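Local coordinates for probable transcriptional regulatory protein aq_1575 (Aquifex aeolicus, PDB 1LFP), which probably binds DNA and may take part in regulating transcription, at residues T103-R106 and N107-T110; T109-E112 and V113-F117; E146-E149 and E150-L153. All coordinates share one frame; numbering follows the deposited sequence.

Overall arrangement
Contact 1 leads into helix 106-119 and contact 2 continues along it. They share Thr109 and Thr110, and their centres lie 9 Å apart. Contact 1 joins the end of strand 95-103 to the start of that helix. Its chemistry is polar: capping, a hydroxyl pair and a salt bridge. In contact 2, Val113 packs with Thr109 on the inner face of the helix, and the exposed His115 bonds Ser111 on the outer one. Both contacts are partly buried. Contact 3 is a surface contact on the other side of the chain's centre, about 41 Å from contact 1 between centres. It also starts a helix, 149-159, but there the N-cap serine binds a glutamate instead of a backbone NH.

Contact 1: T103-R106 and N107-T110; sequences TDNR and NRTT
Asn105 is the N-cap of helix 106-119, and its side chain turns back to accept from Arg108 N. The capping bond from Arg108 N to Asn105 OD1 is 3.2 Å long, and the donor sits above the amide plane, not on a lone pair. CG of Asn105 is anti to its own backbone N (chi1 -164°), which brings the amide over Arg108 CB. The backbone carbonyl O of Asn105 accepts from Thr109 N at 3.1 Å.

Thr103 OG1 accepts from Asn105 N at 3.1 Å, an ST turn. The same OG1 of Thr103 meets Thr109 OG1 tip to tip in a very short hydrogen bond of 2.5 Å.

Arg108 bends at chi2 and chi3 and crosses Asn105 at about a right angle. One guanidinium face carries Asn105 CB, 3.8 Å above the plane and off toward the rim. Arg108 NH2 makes a salt bridge of 3.1 Å to Asp104 OD2, with the two flat groups 29° apart, and also donates to water 1. NH1 has acids of its own, Glu112 and Asp230. The guanidinium is thus held at both of its terminal nitrogens.

Arg106 O takes two bonds from one residue, Thr110 N and Thr110 OG1, each 2.8 Å. The hydroxyl comes from above the carbonyl plane.

Thr103 ends strand 95-103 and pairs through its backbone with Glu83. Its side chain packs on Val85 of strand 83-91, where Thr109 also touches Tyr87. Asp230, just before strand 231-239, binds Thr109 OG1 and so ties the helix start to that side.

Contact 2: T109-E112 and V113-F117; sequences TTSE and VRHVF
Val113 and Thr109 meet on the buried side of helix 106-119, while Ser111 and His115 meet on its outer side. The packing is close on the inner side. Val113 CG2 lies 3.3 Å from Thr109 O and 4.2 Å from Thr109 CG2, the two side chains crossing at a slant. Val116 CG2 comes to 3.0 Å from Glu112 O. Leu225 of helix 212-226 covers both valines, and Leu124 of strand 123-124 lies on Val113. Thr110 and Arg114 form a flank beside Leu124. Thr110 CG2 and Arg114 NH2 are 4.0 Å apart, in side chains that run alongside each other in the same direction.

The outer side is looser and polar. His115 has CG anti to its carbonyl carbon (chi1 -78°), which swings the ring back over the preceding turn. There His115 ND1 donates to Ser111 O at 2.6 Å, with the oxygen near the ring plane. Ser111 OG is 3.1 Å from His115 CE1.

Ser111 O also accepts the helical bond from His115 N, at 2.9 Å. The two donors come from opposite faces of its carbonyl plane. This bond pattern places a proton on ND1, and the ND1 bond probably limits rotation of the imidazole, while Ser111 O carries two donors.

Contact 3: E146-E149 and E150-L153; sequences EVSE and EELL
Ser148 and Glu151 face each other across the first turn of helix 149-159. Ser148 OG donates to Glu151 OE2 at 3.0 Å, meeting the oxygen on its anti side, 32° out of the carboxylate plane. Ser148 is the N-cap residue, yet its side chain makes no capping bond.

The Glu151 chain leaves with CG anti to the backbone N (chi1 157°) and bends at chi2, which carries the carboxylate back to the loop. It crosses Val147 at about a right angle. Val147 CB is 4.0 Å from Glu151 OE2 and Val147 CG1 is 4.0 Å from Glu151 OE1, so the valine lies beside both oxygens. Lys155, one turn on, takes OE1 in a salt bridge. With an alanine in place of Glu151, Ser148 OG would probably lose its acceptor and Lys155 its acid mate.

Leu152 turns inward. Leu152 CB is 3.1 Å from Ser148 O, which accepts from Leu152 N at 3.2 Å, and 4.2 Å from Val147 CG2. Leu153 N bonds Glu149 O at 2.9 Å.

Val147 and Leu152 both rest on Val142 of strand 134-143 and His171 of strand 170-175. They set the helix start against two neighbouring strands of the antiparallel sheet, while Glu149 and Leu153 touch the loop at Pro166.

Contact 1: T103-R106 and N107-T110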
ATOM      1  N   THR A 103     -13.438   3.534   1.463  1.00 26.39           N
ATOM      2  CA  THR A 103     -14.766   2.953   1.373  1.00 29.02           C
ATOM      3  C   THR A 103     -15.871   3.992   1.324  1.00 29.97           C
ATOM      4  O   THR A 103     -15.686   5.136   1.753  1.00 29.15           O
ATOM      5  CB  THR A 103     -15.004   1.966   2.581  1.00 31.45           C
ATOM      6  OG1 THR A 103     -16.308   1.380   2.499  1.00 31.78           O
ATOM      7  CG2 THR A 103     -14.864   2.689   3.921  1.00 31.42           C
ATOM      8  N   ASP A 104     -17.012   3.594   0.774  1.00 35.99           N
ATOM      9  CA  ASP A 104     -18.158   4.495   0.679  1.00 38.25           C
ATOM     10  C   ASP A 104     -19.194   4.128   1.734  1.00 39.46           C
ATOM     11  O   ASP A 104     -20.287   4.690   1.759  1.00 38.51           O
ATOM     12  CB  ASP A 104     -18.806   4.405  -0.710  1.00 47.12           C
ATOM     13  CG  ASP A 104     -19.543   3.090  -0.930  1.00 48.98           C
ATOM     14  OD1 ASP A 104     -20.431   3.038  -1.813  1.00 50.86           O
ATOM     15  OD2 ASP A 104     -19.238   2.101  -0.228  1.00 48.19           O
ATOM     16  N   ASN A 105     -18.848   3.168   2.591  1.00 34.86           N
ATOM     17  CA  ASN A 105     -19.736   2.721   3.651  1.00 34.80           C
ATOM     18  C   ASN A 105     -18.905   2.128   4.787  1.00 35.25           C
ATOM     19  O   ASN A 105     -18.734   0.915   4.884  1.00 34.73           O
ATOM     20  CB  ASN A 105     -20.697   1.658   3.116  1.00 36.52           C
ATOM     21  CG  ASN A 105     -21.872   1.432   4.029  1.00 37.64           C
ATOM     22  OD1 ASN A 105     -21.722   1.238   5.239  1.00 36.09           O
ATOM     23  ND2 ASN A 105     -23.062   1.458   3.453  1.00 39.65           N
ATOM     24  N   ARG A 106     -18.377   2.999   5.634  1.00 33.25           N
ATOM     25  CA  ARG A 106     -17.565   2.596   6.774  1.00 31.74           C
ATOM     26  C   ARG A 106     -18.097   1.449   7.631  1.00 30.00           C
ATOM     27  O   ARG A 106     -17.349   0.536   7.984  1.00 27.91           O
ATOM     28  CB  ARG A 106     -17.315   3.815   7.668  1.00 44.04           C
ATOM     29  CG  ARG A 106     -16.041   4.566   7.349  1.00 49.40           C
ATOM     30  CD  ARG A 106     -16.020   5.936   8.007  1.00 53.87           C
ATOM     31  NE  ARG A 106     -16.679   6.938   7.177  1.00 57.71           N
ATOM     32  CZ  ARG A 106     -16.200   7.388   6.019  1.00 60.37           C
ATOM     33  NH1 ARG A 106     -15.049   6.932   5.548  1.00 61.19           N
ATOM     34  NH2 ARG A 106     -16.890   8.280   5.317  1.00 62.16           N
ATOM     35  N   ASN A 107     -19.379   1.491   7.989  1.00 30.68           N
ATOM     36  CA  ASN A 107     -19.965   0.434   8.820  1.00 30.21           C
ATOM     37  C   ASN A 107     -19.823  -0.928   8.140  1.00 27.92           C
ATOM     38  O   ASN A 107     -19.513  -1.939   8.782  1.00 26.26           O
ATOM     39  CB  ASN A 107     -21.443   0.752   9.088  1.00 42.63           C
ATOM     40  CG  ASN A 107     -22.140  -0.308   9.923  1.00 45.61           C
ATOM     41  OD1 ASN A 107     -21.674  -0.691  11.003  1.00 47.19           O
ATOM     42  ND2 ASN A 107     -23.282  -0.781   9.427  1.00 46.28           N
ATOM     43  N   ARG A 108     -20.041  -0.932   6.832  1.00 29.43           N
ATOM     44  CA  ARG A 108     -19.969  -2.140   6.026  1.00 27.13           C
ATOM     45  C   ARG A 108     -18.545  -2.688   6.048  1.00 24.76           C
ATOM     46  O   ARG A 108     -18.318  -3.851   6.388  1.00 23.07           O
ATOM     47  CB  ARG A 108     -20.386  -1.813   4.591  1.00 31.73           C
ATOM     48  CG  ARG A 108     -21.187  -2.912   3.934  1.00 34.31           C
ATOM     49  CD  ARG A 108     -20.534  -3.424   2.669  1.00 34.47           C
ATOM     50  NE  ARG A 108     -20.219  -2.382   1.696  1.00 34.81           N
ATOM     51  CZ  ARG A 108     -19.100  -1.663   1.704  1.00 37.36           C
ATOM     52  NH1 ARG A 108     -18.198  -1.866   2.641  1.00 41.15           N
ATOM     53  NH2 ARG A 108     -18.861  -0.763   0.764  1.00 36.14           N
ATOM     54  N   THR A 109     -17.609  -1.825   5.692  1.00 21.03           N
ATOM     55  CA  THR A 109     -16.197  -2.191   5.678  1.00 22.84           C
ATOM     56  C   THR A 109     -15.711  -2.654   7.051  1.00 19.75           C
ATOM     57  O   THR A 109     -14.989  -3.649   7.169  1.00 20.12           O
ATOM     58  CB  THR A 109     -15.350  -1.027   5.222  1.00 23.01           C
ATOM     59  OG1 THR A 109     -15.824  -0.579   3.952  1.00 26.61           O
ATOM     60  CG2 THR A 109     -13.897  -1.448   5.048  1.00 21.82           C
ATOM     61  N   THR A 110     -16.118  -1.956   8.101  1.00 21.41           N
ATOM     62  CA  THR A 110     -15.691  -2.342   9.437  1.00 21.45           C
ATOM     63  C   THR A 110     -16.101  -3.755   9.764  1.00 19.89           C
ATOM     64  O   THR A 110     -15.326  -4.548  10.320  1.00 21.46           O
ATOM     65  CB  THR A 110     -16.263  -1.380  10.506  1.00 21.65           C
ATOM     66  OG1 THR A 110     -15.749  -0.071  10.255  1.00 22.71           O
ATOM     67  CG2 THR A 110     -15.851  -1.822  11.909  1.00 22.64           C
TER
HETATM   68  O   HOH W   1     -16.730   0.573  -0.819  1.00 45.06           O

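Contact 2: T109-E112 and V113-F117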
ATOM      1  N   THR A 109     -17.609  -1.825   5.692  1.00 21.03           N
ATOM      2  CA  THR A 109     -16.197  -2.191   5.678  1.00 22.84           C
ATOM      3  C   THR A 109     -15.711  -2.654   7.051  1.00 19.75           C
ATOM      4  O   THR A 109     -14.989  -3.649   7.169  1.00 20.12           O
ATOM      5  CB  THR A 109     -15.350  -1.027   5.222  1.00 23.01           C
ATOM      6  OG1 THR A 109     -15.824  -0.579   3.952  1.00 26.61           O
ATOM      7  CG2 THR A 109     -13.897  -1.448   5.048  1.00 21.82           C
ATOM      8  N   THR A 110     -16.118  -1.956   8.101  1.00 21.41           N
ATOM      9  CA  THR A 110     -15.691  -2.342   9.437  1.00 21.45           C
ATOM     10  C   THR A 110     -16.101  -3.755   9.764  1.00 19.89           C
ATOM     11  O   THR A 110     -15.326  -4.548  10.320  1.00 21.46           O
ATOM     12  CB  THR A 110     -16.263  -1.380  10.506  1.00 21.65           C
ATOM     13  OG1 THR A 110     -15.749  -0.071  10.255  1.00 22.71           O
ATOM     14  CG2 THR A 110     -15.851  -1.822  11.909  1.00 22.64           C
ATOM     15  N   SER A 111     -17.326  -4.099   9.400  1.00 21.21           N
ATOM     16  CA  SER A 111     -17.785  -5.444   9.661  1.00 21.70           C
ATOM     17  C   SER A 111     -17.017  -6.469   8.807  1.00 22.51           C
ATOM     18  O   SER A 111     -16.646  -7.532   9.279  1.00 21.87           O
ATOM     19  CB  SER A 111     -19.289  -5.519   9.428  1.00 25.62           C
ATOM     20  OG  SER A 111     -19.770  -6.843   9.566  1.00 28.87           O
ATOM     21  N   GLU A 112     -16.746  -6.145   7.557  1.00 26.40           N
ATOM     22  CA  GLU A 112     -16.005  -7.091   6.724  1.00 28.07           C
ATOM     23  C   GLU A 112     -14.623  -7.317   7.336  1.00 26.92           C
ATOM     24  O   GLU A 112     -14.114  -8.451   7.398  1.00 28.84           O
ATOM     25  CB  GLU A 112     -15.820  -6.524   5.314  1.00 36.46           C
ATOM     26  CG  GLU A 112     -17.091  -6.014   4.643  1.00 40.98           C
ATOM     27  CD  GLU A 112     -16.808  -5.255   3.348  1.00 42.18           C
ATOM     28  OE1 GLU A 112     -16.066  -5.774   2.503  1.00 40.90           O
ATOM     29  OE2 GLU A 112     -17.342  -4.140   3.168  1.00 45.00           O
ATOM     30  N   VAL A 113     -14.022  -6.238   7.809  1.00 23.52           N
ATOM     31  CA  VAL A 113     -12.668  -6.324   8.362  1.00 20.94           C
ATOM     32  C   VAL A 113     -12.674  -7.062   9.683  1.00 20.36           C
ATOM     33  O   VAL A 113     -11.828  -7.942   9.915  1.00 18.49           O
ATOM     34  CB  VAL A 113     -12.049  -4.932   8.491  1.00 22.60           C
ATOM     35  CG1 VAL A 113     -10.773  -5.009   9.303  1.00 20.55           C
ATOM     36  CG2 VAL A 113     -11.740  -4.376   7.105  1.00 19.91           C
ATOM     37  N   ARG A 114     -13.663  -6.758  10.523  1.00 21.30           N
ATOM     38  CA  ARG A 114     -13.795  -7.428  11.792  1.00 24.66           C
ATOM     39  C   ARG A 114     -13.947  -8.916  11.529  1.00 23.91           C
ATOM     40  O   ARG A 114     -13.277  -9.689  12.165  1.00 22.65           O
ATOM     41  CB  ARG A 114     -15.006  -6.927  12.585  1.00 30.39           C
ATOM     42  CG  ARG A 114     -15.036  -7.446  14.037  1.00 30.32           C
ATOM     43  CD  ARG A 114     -16.169  -6.806  14.852  1.00 31.69           C
ATOM     44  NE  ARG A 114     -16.075  -5.342  14.889  1.00 36.16           N
ATOM     45  CZ  ARG A 114     -15.252  -4.647  15.677  1.00 38.53           C
ATOM     46  NH1 ARG A 114     -14.435  -5.271  16.523  1.00 36.88           N
ATOM     47  NH2 ARG A 114     -15.241  -3.318  15.611  1.00 38.10           N
ATOM     48  N   HIS A 115     -14.800  -9.300  10.559  1.00 24.30           N
ATOM     49  CA  HIS A 115     -15.004 -10.712  10.269  1.00 25.42           C
ATOM     50  C   HIS A 115     -13.699 -11.339   9.865  1.00 24.59           C
ATOM     51  O   HIS A 115     -13.376 -12.426  10.333  1.00 28.00           O
ATOM     52  CB  HIS A 115     -16.027 -10.949   9.135  1.00 27.11           C
ATOM     53  CG  HIS A 115     -17.465 -10.816   9.558  1.00 28.63           C
ATOM     54  ND1 HIS A 115     -18.024  -9.616   9.935  1.00 30.81           N
ATOM     55  CD2 HIS A 115     -18.450 -11.738   9.679  1.00 28.37           C
ATOM     56  CE1 HIS A 115     -19.290  -9.801  10.272  1.00 29.47           C
ATOM     57  NE2 HIS A 115     -19.573 -11.082  10.127  1.00 32.22           N
ATOM     58  N   VAL A 116     -12.954 -10.678   8.975  1.00 22.14           N
ATOM     59  CA  VAL A 116     -11.675 -11.261   8.549  1.00 23.66           C
ATOM     60  C   VAL A 116     -10.746 -11.492   9.735  1.00 23.94           C
ATOM     61  O   VAL A 116     -10.102 -12.543   9.849  1.00 24.56           O
ATOM     62  CB  VAL A 116     -10.932 -10.349   7.547  1.00 26.85           C
ATOM     63  CG1 VAL A 116      -9.591 -10.969   7.176  1.00 29.71           C
ATOM     64  CG2 VAL A 116     -11.811 -10.115   6.306  1.00 28.13           C
ATOM     65  N   PHE A 117     -10.622 -10.495  10.598  1.00 22.34           N
ATOM     66  CA  PHE A 117      -9.741 -10.641  11.761  1.00 22.40           C
ATOM     67  C   PHE A 117     -10.143 -11.842  12.632  1.00 23.33           C
ATOM     68  O   PHE A 117      -9.326 -12.694  12.952  1.00 25.98           O
ATOM     69  CB  PHE A 117      -9.773  -9.366  12.596  1.00 23.64           C
ATOM     70  CG  PHE A 117      -8.659  -8.378  12.273  1.00 21.98           C
ATOM     71  CD1 PHE A 117      -7.409  -8.502  12.876  1.00 22.33           C
ATOM     72  CD2 PHE A 117      -8.879  -7.314  11.393  1.00 22.84           C
ATOM     73  CE1 PHE A 117      -6.367  -7.587  12.623  1.00 22.14           C
ATOM     74  CE2 PHE A 117      -7.839  -6.381  11.123  1.00 21.60           C
ATOM     75  CZ  PHE A 117      -6.581  -6.525  11.744  1.00 19.67           C
TER

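Contact 3: E146-E149 and E150-L153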
ATOM      1  N   GLU A 146      14.842  -4.195 -13.503  1.00 26.07           N
ATOM      2  CA  GLU A 146      15.330  -3.085 -14.293  1.00 28.58           C
ATOM      3  C   GLU A 146      16.510  -2.292 -13.732  1.00 28.75           C
ATOM      4  O   GLU A 146      17.053  -1.422 -14.418  1.00 28.74           O
ATOM      5  CB  GLU A 146      14.162  -2.141 -14.595  1.00 49.91           C
ATOM      6  CG  GLU A 146      13.088  -2.722 -15.539  1.00 52.77           C
ATOM      7  CD  GLU A 146      13.596  -2.984 -16.963  1.00 55.08           C
ATOM      8  OE1 GLU A 146      14.572  -2.327 -17.388  1.00 56.14           O
ATOM      9  OE2 GLU A 146      13.008  -3.834 -17.673  1.00 56.33           O
ATOM     10  N   VAL A 147      16.931  -2.577 -12.509  1.00 44.05           N
ATOM     11  CA  VAL A 147      18.068  -1.852 -11.951  1.00 45.06           C
ATOM     12  C   VAL A 147      19.103  -2.810 -11.386  1.00 46.03           C
ATOM     13  O   VAL A 147      19.342  -3.878 -11.945  1.00 46.56           O
ATOM     14  CB  VAL A 147      17.638  -0.884 -10.836  1.00 38.61           C
ATOM     15  CG1 VAL A 147      16.614   0.118 -11.372  1.00 38.20           C
ATOM     16  CG2 VAL A 147      17.073  -1.664  -9.663  1.00 39.05           C
ATOM     17  N   SER A 148      19.709  -2.429 -10.271  1.00 51.43           N
ATOM     18  CA  SER A 148      20.731  -3.247  -9.645  1.00 53.29           C
ATOM     19  C   SER A 148      20.714  -2.972  -8.156  1.00 54.59           C
ATOM     20  O   SER A 148      20.252  -1.915  -7.722  1.00 53.90           O
ATOM     21  CB  SER A 148      22.086  -2.876 -10.232  1.00 47.82           C
ATOM     22  OG  SER A 148      21.897  -2.209 -11.469  1.00 49.24           O
ATOM     23  N   GLU A 149      21.195  -3.923  -7.365  1.00 50.99           N
ATOM     24  CA  GLU A 149      21.222  -3.713  -5.928  1.00 53.09           C
ATOM     25  C   GLU A 149      22.165  -2.548  -5.679  1.00 52.50           C
ATOM     26  O   GLU A 149      21.815  -1.587  -4.998  1.00 53.01           O
ATOM     27  CB  GLU A 149      21.753  -4.948  -5.195  1.00 61.59           C
ATOM     28  CG  GLU A 149      20.715  -5.782  -4.470  1.00 65.39           C
ATOM     29  CD  GLU A 149      19.920  -6.667  -5.406  1.00 68.31           C
ATOM     30  OE1 GLU A 149      19.182  -6.127  -6.255  1.00 70.70           O
ATOM     31  OE2 GLU A 149      20.040  -7.907  -5.299  1.00 69.96           O
ATOM     32  N   GLU A 150      23.349  -2.630  -6.280  1.00 47.58           N
ATOM     33  CA  GLU A 150      24.384  -1.622  -6.098  1.00 45.38           C
ATOM     34  C   GLU A 150      24.038  -0.205  -6.545  1.00 44.67           C
ATOM     35  O   GLU A 150      24.123   0.736  -5.757  1.00 42.92           O
ATOM     36  CB  GLU A 150      25.668  -2.063  -6.797  1.00 51.30           C
ATOM     37  CG  GLU A 150      26.872  -1.193  -6.455  1.00 51.42           C
ATOM     38  CD  GLU A 150      28.095  -1.522  -7.289  1.00 51.53           C
ATOM     39  OE1 GLU A 150      29.157  -0.906  -7.059  1.00 52.55           O
ATOM     40  OE2 GLU A 150      27.994  -2.393  -8.176  1.00 52.42           O
ATOM     41  N   GLU A 151      23.675  -0.060  -7.817  1.00 42.32           N
ATOM     42  CA  GLU A 151      23.341   1.242  -8.383  1.00 41.15           C
ATOM     43  C   GLU A 151      22.211   1.907  -7.628  1.00 39.40           C
ATOM     44  O   GLU A 151      22.267   3.098  -7.318  1.00 38.95           O
ATOM     45  CB  GLU A 151      22.944   1.088  -9.854  1.00 54.29           C
ATOM     46  CG  GLU A 151      22.073   2.208 -10.372  1.00 56.23           C
ATOM     47  CD  GLU A 151      20.957   1.707 -11.276  1.00 57.91           C
ATOM     48  OE1 GLU A 151      19.900   2.374 -11.334  1.00 59.15           O
ATOM     49  OE2 GLU A 151      21.134   0.654 -11.930  1.00 58.32           O
ATOM     50  N   LEU A 152      21.184   1.128  -7.334  1.00 37.59           N
ATOM     51  CA  LEU A 152      20.039   1.646  -6.638  1.00 34.19           C
ATOM     52  C   LEU A 152      20.349   2.034  -5.200  1.00 33.63           C
ATOM     53  O   LEU A 152      19.884   3.072  -4.712  1.00 30.67           O
ATOM     54  CB  LEU A 152      18.922   0.627  -6.639  1.00 44.77           C
ATOM     55  CG  LEU A 152      17.705   1.245  -5.967  1.00 44.81           C
ATOM     56  CD1 LEU A 152      16.952   2.100  -6.982  1.00 43.79           C
ATOM     57  CD2 LEU A 152      16.838   0.161  -5.390  1.00 45.04           C
ATOM     58  N   LEU A 153      21.118   1.186  -4.518  1.00 33.28           N
ATOM     59  CA  LEU A 153      21.483   1.451  -3.135  1.00 31.62           C
ATOM     60  C   LEU A 153      22.191   2.802  -3.108  1.00 30.01           C
ATOM     61  O   LEU A 153      21.916   3.624  -2.242  1.00 28.79           O
ATOM     62  CB  LEU A 153      22.392   0.326  -2.602  1.00 39.38           C
ATOM     63  CG  LEU A 153      21.926  -0.612  -1.459  1.00 41.81           C
ATOM     64  CD1 LEU A 153      20.421  -0.688  -1.337  1.00 40.36           C
ATOM     65  CD2 LEU A 153      22.498  -1.993  -1.705  1.00 41.72           C
TER